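PDB 4QHR: alanine racemase, which is a two-domain enzyme of the alanine racemase family, joining an N-terminal TIM barrel to a C-terminal domain rich in beta strands, with two chains in the assembly. Local coordinates for residues 13-19 / 228-233; 160-166 / 195-200; 187-193 / 203-209. All coordinates share one frame. Residue numbers count along the deposited sequence, not the author numbering.

How the contacts relate
These contacts illustrate how chemistry follows place in a barrel fold. Contact 3 is buried, linking the last two strands of the TIM barrel through main-chain bonds, small side chains and a deep arginine. Contact 2 lies where the chain leaves strands 154-157 and 188-190, beside contact 3: Phe160 packs on Cys191 and Leu203, and helix 194-199 runs on from 187-193. Only partly buried, it combines apolar and aromatic packing with a lysine at its more exposed edge. Contact 1, about 20 Å from contact 3 between centres, lies where the chain passes between its domains and relies on polar side chains meeting main-chain atoms. Phe198 joins contacts 1 and 2, packing against Arg19, Leu228 and Leu230.

Contact 1 of 3, residues 13-19 / 228-233; sequences LQYNLNR and LDLKPV
Residues 13-19 form regular helix, while 228-233 leave a short helix through a Schellman motif, Asp229 taking positive phi (54/55), and then run extended through Leu230-Pro232. The two segments pass antiparallel, with CA-CA distances of 6.2 Å for Leu13-Val233 and 5.7 Å for Asn16-Leu230. Asn16 (chi1 m) treats Lys231 as a strand neighbour would: Lys231 N donates to Asn16 OD1 (2.8 Å) and Asn16 ND2 to Lys231 O (2.9 Å). Arg19, m at chi1 to chi3, reaches across to the carbonyls at the helix end, NH2 to Leu228 O (2.8 Å) and NE to Asp229 O (2.9 Å). Tyr15, with chi1 t, gives its OH to Asp229 OD1 (2.7 Å); over one ring face extended Lys231 sets CE 3.6 Å from the centroid, near the normal (CH-pi), and NZ 3.9 Å (cation-pi). Leu13 CG meets Val233 CG1 at 3.7 Å. Helix 10-23 thus grips the linker into strand 234-246, its Leu17 packs on Ile29 of barrel strand 28-32, and Phe198 of helix 194-199 covers Arg19 and Leu230.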
loop_
_atom_site.group_PDB
_atom_site.type_symbol
_atom_site.label_atom_id
_atom_site.label_comp_id
_atom_site.label_asym_id
_atom_site.label_seq_id
_atom_site.Cartn_x
_atom_site.Cartn_y
_atom_site.Cartn_z
ATOM N N LEU A 13 6.968 17.294 -12.660
ATOM C CA LEU A 13 5.584 17.213 -13.145
ATOM C C LEU A 13 5.328 18.183 -14.297
ATOM O O LEU A 13 4.700 17.804 -15.280
ATOM C CB LEU A 13 4.554 17.531 -12.061
ATOM C CG LEU A 13 4.326 16.468 -11.020
ATOM C CD1 LEU A 13 3.702 17.072 -9.769
ATOM C CD2 LEU A 13 3.408 15.395 -11.584
ATOM N N GLN A 14 5.801 19.426 -14.160
ATOM C CA GLN A 14 5.605 20.429 -15.226
ATOM C C GLN A 14 6.311 19.997 -16.477
ATOM O O GLN A 14 5.834 20.165 -17.577
ATOM C CB GLN A 14 6.125 21.820 -14.847
ATOM C CG GLN A 14 5.415 22.412 -13.668
ATOM C CD GLN A 14 5.974 23.760 -13.242
ATOM O OE1 GLN A 14 7.179 23.959 -13.129
ATOM N NE2 GLN A 14 5.080 24.688 -12.975
ATOM N N TYR A 15 7.490 19.464 -16.307
ATOM C CA TYR A 15 8.284 19.035 -17.452
ATOM C C TYR A 15 7.600 17.895 -18.256
ATOM O O TYR A 15 7.602 17.881 -19.486
ATOM C CB TYR A 15 9.658 18.574 -16.939
ATOM C CG TYR A 15 10.605 18.177 -17.999
ATOM C CD1 TYR A 15 10.613 16.872 -18.509
ATOM C CD2 TYR A 15 11.508 19.097 -18.518
ATOM C CE1 TYR A 15 11.509 16.514 -19.504
ATOM C CE2 TYR A 15 12.403 18.731 -19.493
ATOM C CZ TYR A 15 12.400 17.450 -19.982
ATOM O OH TYR A 15 13.295 17.094 -20.954
ATOM N N ASN A 16 7.066 16.921 -17.533
ATOM C CA ASN A 16 6.439 15.763 -18.172
ATOM C C ASN A 16 5.141 16.173 -18.820
ATOM O O ASN A 16 4.786 15.667 -19.871
ATOM C CB ASN A 16 6.190 14.717 -17.090
ATOM C CG ASN A 16 7.466 14.214 -16.457
ATOM O OD1 ASN A 16 8.545 14.242 -17.087
ATOM N ND2 ASN A 16 7.360 13.712 -15.239
ATOM N N LEU A 17 4.415 17.109 -18.201
ATOM C CA LEU A 17 3.200 17.645 -18.843
ATOM C C LEU A 17 3.579 18.337 -20.167
ATOM O O LEU A 17 2.872 18.192 -21.188
ATOM C CB LEU A 17 2.465 18.598 -17.921
ATOM C CG LEU A 17 1.191 19.229 -18.489
ATOM C CD1 LEU A 17 0.206 18.225 -19.049
ATOM C CD2 LEU A 17 0.517 20.087 -17.453
ATOM N N ASN A 18 4.713 19.037 -20.148
ATOM C CA ASN A 18 5.210 19.690 -21.318
ATOM C C ASN A 18 5.627 18.690 -22.370
ATOM O O ASN A 18 5.483 18.981 -23.566
ATOM C CB ASN A 18 6.345 20.676 -21.002
ATOM C CG ASN A 18 6.706 21.515 -22.216
ATOM O OD1 ASN A 18 5.892 22.332 -22.670
ATOM N ND2 ASN A 18 7.855 21.289 -22.768
ATOM N N ARG A 19 6.133 17.523 -21.962
ATOM C CA ARG A 19 6.375 16.453 -22.891
ATOM C C ARG A 19 5.108 16.010 -23.622
ATOM O O ARG A 19 5.126 15.780 -24.849
ATOM C CB ARG A 19 7.071 15.260 -22.243
ATOM C CG ARG A 19 8.484 15.545 -21.724
ATOM C CD ARG A 19 9.557 15.514 -22.823
ATOM N NE ARG A 19 9.621 14.160 -23.380
ATOM C CZ ARG A 19 9.363 13.809 -24.636
ATOM N NH1 ARG A 19 9.043 14.715 -25.589
ATOM N NH2 ARG A 19 9.476 12.525 -24.987
ATOM N N LEU A 228 12.603 7.821 -22.702
ATOM C CA LEU A 228 11.407 8.534 -23.046
ATOM C C LEU A 228 11.469 10.000 -22.804
ATOM O O LEU A 228 10.505 10.676 -23.151
ATOM C CB LEU A 228 10.217 7.964 -22.243
ATOM C CG LEU A 228 9.911 6.484 -22.465
ATOM C CD1 LEU A 228 8.816 6.071 -21.465
ATOM C CD2 LEU A 228 9.471 6.191 -23.884
ATOM N N ASP A 229 12.575 10.470 -22.230
ATOM C CA ASP A 229 12.785 11.838 -21.768
ATOM C C ASP A 229 11.661 12.277 -20.796
ATOM O O ASP A 229 10.994 13.305 -21.004
ATOM C CB ASP A 229 12.988 12.863 -22.920
ATOM C CG ASP A 229 13.347 14.278 -22.415
ATOM O OD1 ASP A 229 13.910 14.513 -21.301
ATOM O OD2 ASP A 229 13.058 15.201 -23.168
ATOM N N LEU A 230 11.480 11.480 -19.743
ATOM C CA LEU A 230 10.594 11.869 -18.633
ATOM C C LEU A 230 11.378 11.992 -17.328
ATOM O O LEU A 230 12.380 11.274 -17.129
ATOM C CB LEU A 230 9.471 10.845 -18.470
ATOM C CG LEU A 230 8.556 10.630 -19.662
ATOM C CD1 LEU A 230 7.765 9.317 -19.515
ATOM C CD2 LEU A 230 7.568 11.776 -19.779
ATOM N N LYS A 231 10.928 12.868 -16.435
ATOM C CA LYS A 231 11.589 13.080 -15.155
ATOM C C LYS A 231 10.827 12.441 -13.983
ATOM O O LYS A 231 9.691 12.835 -13.707
ATOM C CB LYS A 231 11.711 14.576 -14.916
ATOM C CG LYS A 231 12.799 15.149 -15.798
ATOM C CD LYS A 231 12.962 16.616 -15.608
ATOM C CE LYS A 231 14.035 17.048 -16.610
ATOM N NZ LYS A 231 14.191 18.479 -16.317
ATOM N N PRO A 232 11.457 11.469 -13.284
ATOM C CA PRO A 232 10.769 10.889 -12.106
ATOM C C PRO A 232 10.291 11.984 -11.164
ATOM O O PRO A 232 11.060 12.904 -10.812
ATOM C CB PRO A 232 11.855 10.021 -11.461
ATOM C CG PRO A 232 12.732 9.621 -12.596
ATOM C CD PRO A 232 12.718 10.771 -13.577
ATOM N N VAL A 233 9.050 11.884 -10.723
ATOM C CA VAL A 233 8.487 12.895 -9.851
ATOM C C VAL A 233 8.690 12.512 -8.363
ATOM O O VAL A 233 9.038 13.366 -7.510
ATOM C CB VAL A 233 7.011 13.079 -10.192
ATOM C CG1 VAL A 233 6.289 13.952 -9.149
ATOM C CG2 VAL A 233 6.840 13.651 -11.579
#

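Contact 2 of 3, residues 160-166 / 195-200; sequences FANADVD and AAIFKW
Two backbone forms meet here: an irregular loop, 160-166, containing a type I beta turn from Asn162 to Val165 (Val165 N to Asn162 O, 3.2 Å), and residues 195-199 of helix 194-199, which Trp200 leaves at phi/psi -134/69. The closest CA pair, Asp164 and Ala195, is 5.4 Å apart. Apolar packing comes first. Ala163 CB sits 3.7 Å from Ala195 CB and 3.8 Å from Trp200 CZ3. Trp200 (chi1 m) directs its edge to the face of Phe160 (chi1 m), an edge-to-face pair with 4.7 Å between the centroids of the Phe160 ring and the six-membered ring of Trp200, planes at 55°, and Phe160 CE2 3.6 Å from Trp200 CZ3. In the TIM barrel, loops following the strands gather at one end; this one follows strand 154-157 and the helix the next strand, 188-190, so the contact ties two successive loop regions. Polar bonding centres on Lys199, whose m, t, p, t rotamer carries NZ along the turn to donate to Ala163 O (2.9 Å). The same NZ is 4.0 Å from Asp166 OD1, a long salt bridge. Water 2 links the two, 2.8 Å from Lys199 NZ and 2.6 Å from Asp166 OD1.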
loop_
_atom_site.group_PDB
_atom_site.type_symbol
_atom_site.label_atom_id
_atom_site.label_comp_id
_atom_site.label_asym_id
_atom_site.label_seq_id
_atom_site.Cartn_x
_atom_site.Cartn_y
_atom_site.Cartn_z
ATOM N N PHE A 160 -7.226 1.863 -24.813
ATOM C CA PHE A 160 -6.499 0.717 -25.367
ATOM C C PHE A 160 -6.211 -0.289 -24.303
ATOM O O PHE A 160 -5.848 0.081 -23.182
ATOM C CB PHE A 160 -5.201 1.181 -25.987
ATOM C CG PHE A 160 -5.386 1.694 -27.372
ATOM C CD1 PHE A 160 -5.712 0.815 -28.386
ATOM C CD2 PHE A 160 -5.305 3.049 -27.657
ATOM C CE1 PHE A 160 -5.929 1.266 -29.678
ATOM C CE2 PHE A 160 -5.517 3.505 -28.954
ATOM C CZ PHE A 160 -5.822 2.608 -29.960
ATOM N N ALA A 161 -6.373 -1.557 -24.630
ATOM C CA ALA A 161 -6.058 -2.609 -23.669
ATOM C C ALA A 161 -4.553 -2.927 -23.537
ATOM O O ALA A 161 -4.077 -3.272 -22.465
ATOM C CB ALA A 161 -6.833 -3.869 -24.060
ATOM N N ASN A 162 -3.806 -2.835 -24.632
ATOM C CA ASN A 162 -2.427 -3.326 -24.730
ATOM C C ASN A 162 -1.556 -2.354 -25.493
ATOM O O ASN A 162 -0.653 -2.776 -26.242
ATOM C CB ASN A 162 -2.398 -4.674 -25.471
ATOM C CG ASN A 162 -3.250 -5.730 -24.807
ATOM O OD1 ASN A 162 -4.250 -6.191 -25.366
ATOM N ND2 ASN A 162 -2.888 -6.088 -23.621
ATOM N N ALA A 163 -1.782 -1.044 -25.306
ATOM C CA ALA A 163 -0.944 -0.045 -25.991
ATOM C C ALA A 163 0.516 -0.112 -25.559
ATOM O O ALA A 163 1.418 0.274 -26.332
ATOM C CB ALA A 163 -1.494 1.357 -25.786
ATOM N N ASP A 164 0.756 -0.573 -24.336
ATOM C CA ASP A 164 2.095 -0.741 -23.838
ATOM C C ASP A 164 2.969 -1.777 -24.563
ATOM O O ASP A 164 4.169 -1.785 -24.312
ATOM C CB ASP A 164 2.075 -1.100 -22.367
ATOM C CG ASP A 164 1.395 -2.434 -22.101
ATOM O OD1 ASP A 164 0.270 -2.690 -22.559
ATOM O OD2 ASP A 164 2.013 -3.253 -21.430
ATOM N N VAL A 165 2.424 -2.625 -25.443
ATOM C CA VAL A 165 3.247 -3.618 -26.151
ATOM C C VAL A 165 2.779 -3.725 -27.584
ATOM O O VAL A 165 1.821 -3.072 -27.963
ATOM C CB VAL A 165 3.153 -5.038 -25.501
ATOM C CG1 VAL A 165 3.879 -5.094 -24.176
ATOM C CG2 VAL A 165 1.712 -5.456 -25.327
ATOM N N ASP A 166 3.447 -4.541 -28.402
ATOM C CA ASP A 166 2.913 -4.873 -29.723
ATOM C C ASP A 166 1.957 -5.997 -29.533
ATOM O O ASP A 166 2.324 -7.019 -28.997
ATOM C CB ASP A 166 3.983 -5.337 -30.702
ATOM C CG ASP A 166 4.924 -4.220 -31.120
ATOM O OD1 ASP A 166 4.529 -3.036 -31.093
ATOM O OD2 ASP A 166 6.077 -4.551 -31.498
ATOM N N ALA A 195 0.930 5.519 -23.297
ATOM C CA ALA A 195 1.588 4.656 -24.299
ATOM C C ALA A 195 1.243 5.092 -25.737
ATOM O O ALA A 195 2.136 5.187 -26.639
ATOM C CB ALA A 195 1.207 3.203 -24.046
ATOM N N ALA A 196 -0.047 5.328 -25.959
ATOM C CA ALA A 196 -0.537 5.782 -27.259
ATOM C C ALA A 196 -0.036 7.184 -27.627
ATOM O O ALA A 196 0.195 7.459 -28.815
ATOM C CB ALA A 196 -2.039 5.753 -27.311
ATOM N N ILE A 197 0.131 8.087 -26.630
ATOM C CA ILE A 197 0.767 9.390 -26.902
ATOM C C ILE A 197 2.165 9.186 -27.533
ATOM O O ILE A 197 2.546 9.906 -28.486
ATOM C CB ILE A 197 0.773 10.303 -25.634
ATOM C CG1 ILE A 197 -0.664 10.714 -25.288
ATOM C CG2 ILE A 197 1.630 11.551 -25.853
ATOM C CD1 ILE A 197 -0.863 11.295 -23.917
ATOM N N PHE A 198 2.939 8.218 -27.033
ATOM C CA PHE A 198 4.263 7.961 -27.586
ATOM C C PHE A 198 4.180 7.252 -28.944
ATOM O O PHE A 198 4.934 7.586 -29.872
ATOM C CB PHE A 198 5.132 7.130 -26.618
ATOM C CG PHE A 198 5.744 7.925 -25.523
ATOM C CD1 PHE A 198 6.863 8.672 -25.755
ATOM C CD2 PHE A 198 5.220 7.919 -24.263
ATOM C CE1 PHE A 198 7.453 9.429 -24.743
ATOM C CE2 PHE A 198 5.796 8.630 -23.250
ATOM C CZ PHE A 198 6.910 9.407 -23.495
ATOM N N LYS A 199 3.247 6.324 -29.069
ATOM C CA LYS A 199 3.205 5.492 -30.267
ATOM C C LYS A 199 2.360 5.954 -31.434
ATOM O O LYS A 199 2.747 5.723 -32.543
ATOM C CB LYS A 199 2.795 4.128 -29.909
ATOM C CG LYS A 199 3.917 3.430 -29.155
ATOM C CD LYS A 199 3.427 2.168 -28.470
ATOM C CE LYS A 199 3.048 1.099 -29.465
ATOM N NZ LYS A 199 2.912 -0.222 -28.798
ATOM N N TRP A 200 1.228 6.596 -31.189
ATOM C CA TRP A 200 0.241 6.831 -32.233
ATOM C C TRP A 200 -0.276 8.260 -32.231
ATOM O O TRP A 200 -1.463 8.463 -31.959
ATOM C CB TRP A 200 -0.944 5.864 -32.092
ATOM C CG TRP A 200 -0.561 4.467 -32.062
ATOM C CD1 TRP A 200 0.343 3.850 -32.886
ATOM C CD2 TRP A 200 -1.019 3.447 -31.143
ATOM N NE1 TRP A 200 0.460 2.533 -32.537
ATOM C CE2 TRP A 200 -0.366 2.258 -31.484
ATOM C CE3 TRP A 200 -1.912 3.434 -30.067
ATOM C CZ2 TRP A 200 -0.579 1.065 -30.799
ATOM C CZ3 TRP A 200 -2.124 2.263 -29.391
ATOM C CH2 TRP A 200 -1.460 1.081 -29.763
HETATM O O HOH W 1 5.420 -1.422 -27.529
HETATM O O HOH W 2 2.354 -1.529 -31.173
#

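Contact 3 of 3, residues 187-193 / 203-209; sequences ILASCCN and LNFDYVR
In a TIM barrel the seventh and eighth strands are joined by a right-handed beta-alpha-beta crossover, and these segments are that pair: strand 188-190 runs parallel to strand 207-208, with helix 194-199 between them in the chain. CA atoms face each other for Ala189-Asp206 (5.5 Å) and Ser190-Tyr207 (4.8 Å); at Cys191, where psi falls to -7°, the register slips one residue, giving Cys192-Val208 (5.1 Å) and Asn193-Arg209 (5.1 Å). Small residues make hollows that larger ones fill. Phe205, turned by positive phi, presses CB to within 3.9 Å of Ala189 CB under helix 168-184. Leu188 lays CD2 3.5 Å from Asp206 CG. Leu203 CB packs against both thiols, 3.7 Å from Cys191 SG and 4.0 Å from Cys192 SG, while Val208 CG1 rests 4.1 Å from Cys192 CB. Arg209 (chi1 m, chi2 t, chi3 m) curls over Ser190, its NH1 2.9 Å from Ser190 OG and 3.6 Å from Cys191 CA; its NH2 bonds Met158 O, and its NE bonds N1 of the modified residue LLP at position 34. Ala189 O takes Asp206 N (3.0 Å) and, weakly, Tyr207 N (3.3 Å), and Arg209 N reaches Cys192 O (2.8 Å). Side chains add to these main-chain bonds: Asp206 OD2 accepts Ala189 N (2.9 Å), and Ser190 OG (chi1 t) donates to Tyr207 O (2.7 Å). Water 4 fills the space between the carbonyls of Leu203 and Asn204 and Cys191 N, from which it accepts at 2.8 Å.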
loop_
_atom_site.group_PDB
_atom_site.type_symbol
_atom_site.label_atom_id
_atom_site.label_comp_id
_atom_site.label_asym_id
_atom_site.label_seq_id
_atom_site.Cartn_x
_atom_site.Cartn_y
_atom_site.Cartn_z
ATOM N N ILE A 187 -17.662 14.569 -34.739
ATOM C CA ILE A 187 -17.629 14.321 -33.298
ATOM C C ILE A 187 -16.211 14.490 -32.745
ATOM O O ILE A 187 -15.228 14.189 -33.422
ATOM C CB ILE A 187 -18.256 12.941 -32.965
ATOM C CG1 ILE A 187 -18.551 12.760 -31.464
ATOM C CG2 ILE A 187 -17.441 11.748 -33.498
ATOM C CD1 ILE A 187 -19.190 11.421 -31.146
ATOM N N LEU A 188 -16.127 14.978 -31.507
ATOM C CA LEU A 188 -14.879 15.005 -30.822
ATOM C C LEU A 188 -14.493 13.579 -30.462
ATOM O O LEU A 188 -15.359 12.684 -30.314
ATOM C CB LEU A 188 -14.991 15.845 -29.540
ATOM C CG LEU A 188 -15.366 17.297 -29.757
ATOM C CD1 LEU A 188 -15.906 17.895 -28.456
ATOM C CD2 LEU A 188 -14.241 18.113 -30.354
ATOM N N ALA A 189 -13.196 13.374 -30.297
ATOM C CA ALA A 189 -12.690 12.070 -29.965
ATOM C C ALA A 189 -11.442 12.096 -29.063
ATOM O O ALA A 189 -10.670 13.038 -29.080
ATOM C CB ALA A 189 -12.385 11.307 -31.211
ATOM N N SER A 190 -11.280 10.995 -28.325
ATOM C CA SER A 190 -10.206 10.831 -27.348
ATOM C C SER A 190 -9.904 9.343 -27.163
ATOM O O SER A 190 -10.789 8.530 -26.758
ATOM C CB SER A 190 -10.631 11.374 -25.994
ATOM O OG SER A 190 -9.556 11.316 -25.015
ATOM N N CYS A 191 -8.644 8.979 -27.402
ATOM C CA CYS A 191 -8.253 7.603 -27.092
ATOM C C CYS A 191 -6.830 7.335 -26.596
ATOM O O CYS A 191 -6.553 6.223 -26.207
ATOM C CB CYS A 191 -8.550 6.722 -28.267
ATOM S SG CYS A 191 -7.449 7.043 -29.635
ATOM N N CYS A 192 -5.942 8.318 -26.595
ATOM C CA CYS A 192 -4.563 8.074 -26.189
ATOM C C CYS A 192 -4.294 8.190 -24.685
ATOM O O CYS A 192 -4.454 9.276 -24.073
ATOM C CB CYS A 192 -3.598 9.009 -26.930
ATOM S SG CYS A 192 -3.684 8.832 -28.739
ATOM N N ASN A 193 -3.863 7.079 -24.120
ATOM C CA ASN A 193 -3.191 7.036 -22.802
ATOM C C ASN A 193 -1.711 7.383 -23.027
ATOM O O ASN A 193 -1.357 7.790 -24.132
ATOM C CB ASN A 193 -3.426 5.693 -22.119
ATOM C CG ASN A 193 -2.945 4.484 -22.948
ATOM O OD1 ASN A 193 -2.331 4.636 -24.009
ATOM N ND2 ASN A 193 -3.225 3.305 -22.462
ATOM N N LEU A 203 -3.670 9.157 -33.723
ATOM C CA LEU A 203 -4.901 8.973 -32.911
ATOM C C LEU A 203 -5.118 9.995 -31.789
ATOM O O LEU A 203 -6.018 9.802 -30.965
ATOM C CB LEU A 203 -4.934 7.556 -32.329
ATOM C CG LEU A 203 -4.893 6.422 -33.365
ATOM C CD1 LEU A 203 -4.977 5.088 -32.685
ATOM C CD2 LEU A 203 -6.020 6.473 -34.366
ATOM N N ASN A 204 -4.388 11.099 -31.800
ATOM C CA ASN A 204 -4.552 12.120 -30.779
ATOM C C ASN A 204 -5.940 12.732 -30.804
ATOM O O ASN A 204 -6.552 12.928 -29.762
ATOM C CB ASN A 204 -3.538 13.272 -30.944
ATOM C CG ASN A 204 -2.116 12.917 -30.550
ATOM O OD1 ASN A 204 -1.799 11.871 -29.948
ATOM N ND2 ASN A 204 -1.268 13.765 -30.888
ATOM N N PHE A 205 -6.438 13.032 -32.012
ATOM C CA PHE A 205 -7.716 13.784 -32.133
ATOM C C PHE A 205 -7.808 14.970 -31.168
ATOM O O PHE A 205 -6.832 15.741 -31.026
ATOM C CB PHE A 205 -8.885 12.816 -32.050
ATOM C CG PHE A 205 -8.850 11.766 -33.118
ATOM C CD1 PHE A 205 -9.009 12.142 -34.459
ATOM C CD2 PHE A 205 -8.620 10.426 -32.821
ATOM C CE1 PHE A 205 -8.958 11.204 -35.486
ATOM C CE2 PHE A 205 -8.599 9.479 -33.846
ATOM C CZ PHE A 205 -8.745 9.877 -35.177
ATOM N N ASP A 206 -8.935 15.125 -30.466
ATOM C CA ASP A 206 -9.199 16.370 -29.725
ATOM C C ASP A 206 -8.668 16.388 -28.281
ATOM O O ASP A 206 -8.297 17.443 -27.769
ATOM C CB ASP A 206 -10.691 16.608 -29.747
ATOM C CG ASP A 206 -11.235 16.588 -31.172
ATOM O OD1 ASP A 206 -11.044 17.610 -31.874
ATOM O OD2 ASP A 206 -11.745 15.562 -31.614
ATOM N N TYR A 207 -8.656 15.238 -27.628
ATOM C CA TYR A 207 -8.204 15.097 -26.250
ATOM C C TYR A 207 -7.329 13.854 -26.086
ATOM O O TYR A 207 -7.727 12.775 -26.434
ATOM C CB TYR A 207 -9.396 14.932 -25.310
ATOM C CG TYR A 207 -10.287 16.133 -25.184
ATOM C CD1 TYR A 207 -11.361 16.315 -26.064
ATOM C CD2 TYR A 207 -10.074 17.075 -24.212
ATOM C CE1 TYR A 207 -12.190 17.428 -25.968
ATOM C CE2 TYR A 207 -10.907 18.184 -24.101
ATOM C CZ TYR A 207 -11.946 18.352 -24.996
ATOM O OH TYR A 207 -12.786 19.426 -24.888
ATOM N N VAL A 208 -6.140 14.039 -25.512
ATOM C CA VAL A 208 -5.310 12.942 -25.038
ATOM C C VAL A 208 -5.436 12.895 -23.489
ATOM O O VAL A 208 -5.742 13.925 -22.824
ATOM C CB VAL A 208 -3.851 13.112 -25.524
ATOM C CG1 VAL A 208 -3.812 13.061 -27.045
ATOM C CG2 VAL A 208 -3.180 14.359 -24.974
ATOM N N ARG A 209 -5.170 11.724 -22.941
ATOM C CA ARG A 209 -5.344 11.433 -21.525
ATOM C C ARG A 209 -4.097 10.807 -20.916
ATOM O O ARG A 209 -4.126 9.668 -20.552
ATOM C CB ARG A 209 -6.520 10.509 -21.317
ATOM C CG ARG A 209 -7.796 10.983 -22.021
ATOM C CD ARG A 209 -9.028 10.207 -21.600
ATOM N NE ARG A 209 -8.900 8.739 -21.744
ATOM C CZ ARG A 209 -9.238 8.011 -22.802
ATOM N NH1 ARG A 209 -9.694 8.583 -23.917
ATOM N NH2 ARG A 209 -9.070 6.681 -22.761
HETATM O O HOH W 3 -12.118 15.109 -34.327
HETATM O O HOH W 4 -6.617 10.632 -28.357
#